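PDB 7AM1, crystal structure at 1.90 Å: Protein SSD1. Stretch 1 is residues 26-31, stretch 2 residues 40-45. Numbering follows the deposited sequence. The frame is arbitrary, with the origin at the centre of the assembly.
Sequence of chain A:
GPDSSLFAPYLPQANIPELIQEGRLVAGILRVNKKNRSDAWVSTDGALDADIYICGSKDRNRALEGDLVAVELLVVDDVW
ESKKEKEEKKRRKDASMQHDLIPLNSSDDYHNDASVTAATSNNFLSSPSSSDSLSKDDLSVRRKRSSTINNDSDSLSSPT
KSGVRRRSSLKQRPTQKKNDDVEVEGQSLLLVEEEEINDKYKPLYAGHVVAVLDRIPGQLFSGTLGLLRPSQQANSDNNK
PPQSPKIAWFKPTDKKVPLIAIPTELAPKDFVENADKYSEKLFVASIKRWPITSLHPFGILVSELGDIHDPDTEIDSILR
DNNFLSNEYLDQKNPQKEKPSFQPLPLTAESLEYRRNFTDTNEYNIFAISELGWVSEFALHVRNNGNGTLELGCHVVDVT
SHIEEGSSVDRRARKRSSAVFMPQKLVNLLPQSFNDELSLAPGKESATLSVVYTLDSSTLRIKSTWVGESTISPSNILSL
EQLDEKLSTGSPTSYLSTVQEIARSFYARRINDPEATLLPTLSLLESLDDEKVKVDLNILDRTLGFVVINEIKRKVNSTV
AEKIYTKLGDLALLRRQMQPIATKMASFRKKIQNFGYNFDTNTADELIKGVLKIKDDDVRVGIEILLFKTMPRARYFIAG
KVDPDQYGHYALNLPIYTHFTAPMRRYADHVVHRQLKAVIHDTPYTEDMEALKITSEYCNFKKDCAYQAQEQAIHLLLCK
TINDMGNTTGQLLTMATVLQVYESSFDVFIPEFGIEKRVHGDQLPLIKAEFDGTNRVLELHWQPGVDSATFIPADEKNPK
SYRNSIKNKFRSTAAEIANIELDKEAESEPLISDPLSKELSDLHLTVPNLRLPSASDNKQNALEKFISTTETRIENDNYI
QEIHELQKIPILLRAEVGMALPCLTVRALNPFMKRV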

ATOM      1  N   VAL A  26       5.364  21.402  19.116  1.00 73.67           N
ATOM      2  CA  VAL A  26       4.474  21.034  18.022  1.00 73.34           C
ATOM      3  C   VAL A  26       4.277  19.527  18.062  1.00 70.74           C
ATOM      4  O   VAL A  26       5.204  18.779  18.395  1.00 70.57           O
ATOM      5  CB  VAL A  26       5.019  21.478  16.647  1.00 74.44           C
ATOM      6  CG1 VAL A  26       5.027  22.996  16.541  1.00 77.89           C
ATOM      7  CG2 VAL A  26       6.407  20.924  16.413  1.00 73.41           C
ATOM      8  N   ALA A  27       3.070  19.085  17.729  1.00 69.59           N
ATOM      9  CA  ALA A  27       2.715  17.675  17.737  1.00 66.83           C
ATOM     10  C   ALA A  27       2.718  17.117  16.318  1.00 65.10           C
ATOM     11  O   ALA A  27       2.558  17.847  15.336  1.00 67.59           O
ATOM     12  CB  ALA A  27       1.342  17.467  18.380  1.00 67.05           C
ATOM     13  N   GLY A  28       2.895  15.805  16.224  1.00 61.01           N
ATOM     14  CA  GLY A  28       2.960  15.154  14.930  1.00 59.00           C
ATOM     15  C   GLY A  28       3.174  13.667  15.094  1.00 57.19           C
ATOM     16  O   GLY A  28       3.388  13.160  16.202  1.00 58.03           O
ATOM     17  N   ILE A  29       3.117  12.974  13.962  1.00 54.07           N
ATOM     18  CA  ILE A  29       3.224  11.521  13.910  1.00 51.90           C
ATOM     19  C   ILE A  29       4.661  11.157  13.566  1.00 51.35           C
ATOM     20  O   ILE A  29       5.230  11.678  12.598  1.00 52.44           O
ATOM     21  CB  ILE A  29       2.238  10.934  12.886  1.00 51.82           C
ATOM     22  CG1 ILE A  29       0.793  11.231  13.308  1.00 54.90           C
ATOM     23  CG2 ILE A  29       2.444   9.442  12.743  1.00 49.37           C
ATOM     24  CD1 ILE A  29       0.339  10.483  14.551  1.00 56.07           C
ATOM     25  N   LEU A  30       5.255  10.277  14.366  1.00 50.08           N
ATOM     26  CA  LEU A  30       6.632   9.852  14.151  1.00 50.50           C
ATOM     27  C   LEU A  30       6.692   8.760  13.088  1.00 50.57           C
ATOM     28  O   LEU A  30       5.907   7.808  13.120  1.00 50.36           O
ATOM     29  CB  LEU A  30       7.230   9.341  15.462  1.00 50.69           C
ATOM     30  CG  LEU A  30       8.711   8.947  15.441  1.00 52.09           C
ATOM     31  CD1 LEU A  30       9.581  10.080  15.962  1.00 54.10           C
ATOM     32  CD2 LEU A  30       8.935   7.680  16.251  1.00 52.07           C
ATOM     33  N   ARG A  31       7.639   8.887  12.159  1.00 51.66           N
ATOM     34  CA  ARG A  31       7.884   7.863  11.148  1.00 53.85           C
ATOM     35  C   ARG A  31       9.384   7.637  11.045  1.00 51.65           C
ATOM     36  O   ARG A  31      10.137   8.577  10.768  1.00 51.52           O
ATOM     37  CB  ARG A  31       7.307   8.287   9.793  1.00 60.57           C
ATOM     38  CG  ARG A  31       5.808   8.581   9.807  1.00 68.23           C
ATOM     39  CD  ARG A  31       4.971   7.307   9.808  1.00 74.15           C
ATOM     40  NE  ARG A  31       3.537   7.585   9.712  1.00 79.84           N
ATOM     41  CZ  ARG A  31       2.579   6.752  10.115  1.00 82.97           C
ATOM     42  NH1 ARG A  31       2.891   5.577  10.647  1.00 83.56           N
ATOM     43  NH2 ARG A  31       1.305   7.096   9.985  1.00 84.31           N
ATOM     44  N   ALA A  40      14.497   9.700  11.983  1.00 56.63           N
ATOM     45  CA  ALA A  40      13.045   9.659  11.936  1.00 51.49           C
ATOM     46  C   ALA A  40      12.545  11.041  11.557  1.00 52.25           C
ATOM     47  O   ALA A  40      13.264  12.038  11.678  1.00 53.12           O
ATOM     48  CB  ALA A  40      12.447   9.217  13.275  1.00 48.85           C
ATOM     49  N   TRP A  41      11.304  11.086  11.089  1.00 53.62           N
ATOM     50  CA  TRP A  41      10.626  12.330  10.766  1.00 54.51           C
ATOM     51  C   TRP A  41       9.321  12.401  11.541  1.00 52.40           C
ATOM     52  O   TRP A  41       8.708  11.377  11.855  1.00 50.03           O
ATOM     53  CB  TRP A  41      10.366  12.428   9.255  1.00 55.66           C
ATOM     54  CG  TRP A  41      11.641  12.410   8.471  1.00 57.46           C
ATOM     55  CD1 TRP A  41      12.325  11.306   8.058  1.00 57.54           C
ATOM     56  CD2 TRP A  41      12.385  13.541   8.002  1.00 59.10           C
ATOM     57  NE1 TRP A  41      13.454  11.676   7.371  1.00 58.48           N
ATOM     58  CE2 TRP A  41      13.512  13.044   7.318  1.00 59.23           C
ATOM     59  CE3 TRP A  41      12.209  14.926   8.093  1.00 60.41           C
ATOM     60  CZ2 TRP A  41      14.459  13.879   6.729  1.00 60.31           C
ATOM     61  CZ3 TRP A  41      13.151  15.754   7.507  1.00 61.91           C
ATOM     62  CH2 TRP A  41      14.260  15.227   6.834  1.00 61.87           C
ATOM     63  N   VAL A  42       8.909  13.619  11.864  1.00 53.59           N
ATOM     64  CA  VAL A  42       7.613  13.859  12.481  1.00 56.55           C
ATOM     65  C   VAL A  42       6.826  14.754  11.538  1.00 62.81           C
ATOM     66  O   VAL A  42       7.221  15.899  11.284  1.00 66.55           O
ATOM     67  CB  VAL A  42       7.748  14.484  13.875  1.00 55.52           C
ATOM     68  CG1 VAL A  42       6.387  14.882  14.411  1.00 54.98           C
ATOM     69  CG2 VAL A  42       8.433  13.502  14.821  1.00 54.02           C
ATOM     70  N   SER A  43       5.731  14.228  11.007  1.00 64.44           N
ATOM     71  CA  SER A  43       4.890  14.971  10.083  1.00 69.74           C
ATOM     72  C   SER A  43       3.850  15.771  10.853  1.00 74.39           C
ATOM     73  O   SER A  43       3.177  15.238  11.741  1.00 70.86           O
ATOM     74  CB  SER A  43       4.204  14.030   9.094  1.00 69.07           C
ATOM     75  OG  SER A  43       3.484  13.019   9.775  1.00 69.02           O
ATOM     76  N   THR A  44       3.743  17.051  10.524  1.00 84.86           N
ATOM     77  CA  THR A  44       2.747  17.926  11.118  1.00 91.88           C
ATOM     78  C   THR A  44       1.481  17.902  10.268  1.00 92.36           C
ATOM     79  O   THR A  44       1.537  17.782   9.041  1.00 94.04           O
ATOM     80  CB  THR A  44       3.283  19.351  11.224  1.00 97.15           C
ATOM     81  OG1 THR A  44       3.636  19.830   9.921  1.00 99.00           O
ATOM     82  CG2 THR A  44       4.518  19.386  12.106  1.00 96.72           C
ATOM     83  N   ASP A  45       0.332  18.004  10.933  1.00 94.34           N
ATOM     84  CA  ASP A  45      -0.951  18.090  10.233  1.00 96.18           C
ATOM     85  C   ASP A  45      -1.223  19.549   9.870  1.00 99.40           C
ATOM     86  O   ASP A  45      -2.136  20.201  10.381  1.00102.70           O
ATOM     87  CB  ASP A  45      -2.068  17.503  11.088  1.00 96.43           C
TER
HETATM   88  O   HOH W   1       0.244  17.459  13.658  1.00 58.82           O

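What does A40 bring to the contact where stretch 2 begins? Its methyl group points toward stretch 1 and meets the side chain of L30, with A40 CB 4.0 Å from L30 CD1. The backbone is close as well: A40 CA lies 3.3 Å from R31 O, a carbonyl that is already directed at the neighbouring amide of W41.

How does W41 hold to R31? The two residues form a hydrogen-bonded pair of an antiparallel sheet, so each backbone serves the other as both donor and acceptor. R31 N donates to W41 O at 2.7 Å, and W41 N donates to R31 O at 2.8 Å, the latter nearly straight at 172°. The two carbonyl oxygens, R31 O and W41 O, are left 3.3 Å apart; both are acceptors, and no bond joins them. Both side chains leave from the same face of the sheet, yet their ends lead away from the opposing strand, so this pairing rests on the main chain. R31 O sits at the edge of the indole ring of W41, near its plane.

Why does V42 make no backbone hydrogen bond to L30, although their CA atoms are just 4.5 Å apart? This is the non-hydrogen-bonded position of the ladder, where the amides of both residues point away from the partner strand. Weak CA-H...O contacts occur instead: V42 CA lies 3.2 Å from I29 O, and L30 CA lies 3.5 Å from W41 O. The side chains of V42 and L30 share the face opposite that of W41 and R31, and both are buried. There V42 CG2 packs 3.8 Å from L30 CD1, the same methyl that touches A40. The other methyl, V42 CG1, comes within 3.5 Å of G28 CA; a CB on that glycine would clash with V42 CG1 and with S43 O.

How does S43 pair with stretch 1, and what follows it? S43 pairs with I29 through two hydrogen bonds, S43 N to I29 O at 3.0 Å and I29 N to S43 O at 3.2 Å. Their side chains return to the face used by W41 and R31, with S43 OG 3.9 Å from I29 CB. Further on, direct contact thins: T44 CG2 is 4.1 Å from A27 O. At D45 a water bridges the gap, donating to A27 O at 2.9 Å and accepting from D45 N at 2.8 Å, so A27 and D45 are linked through the water without direct contact.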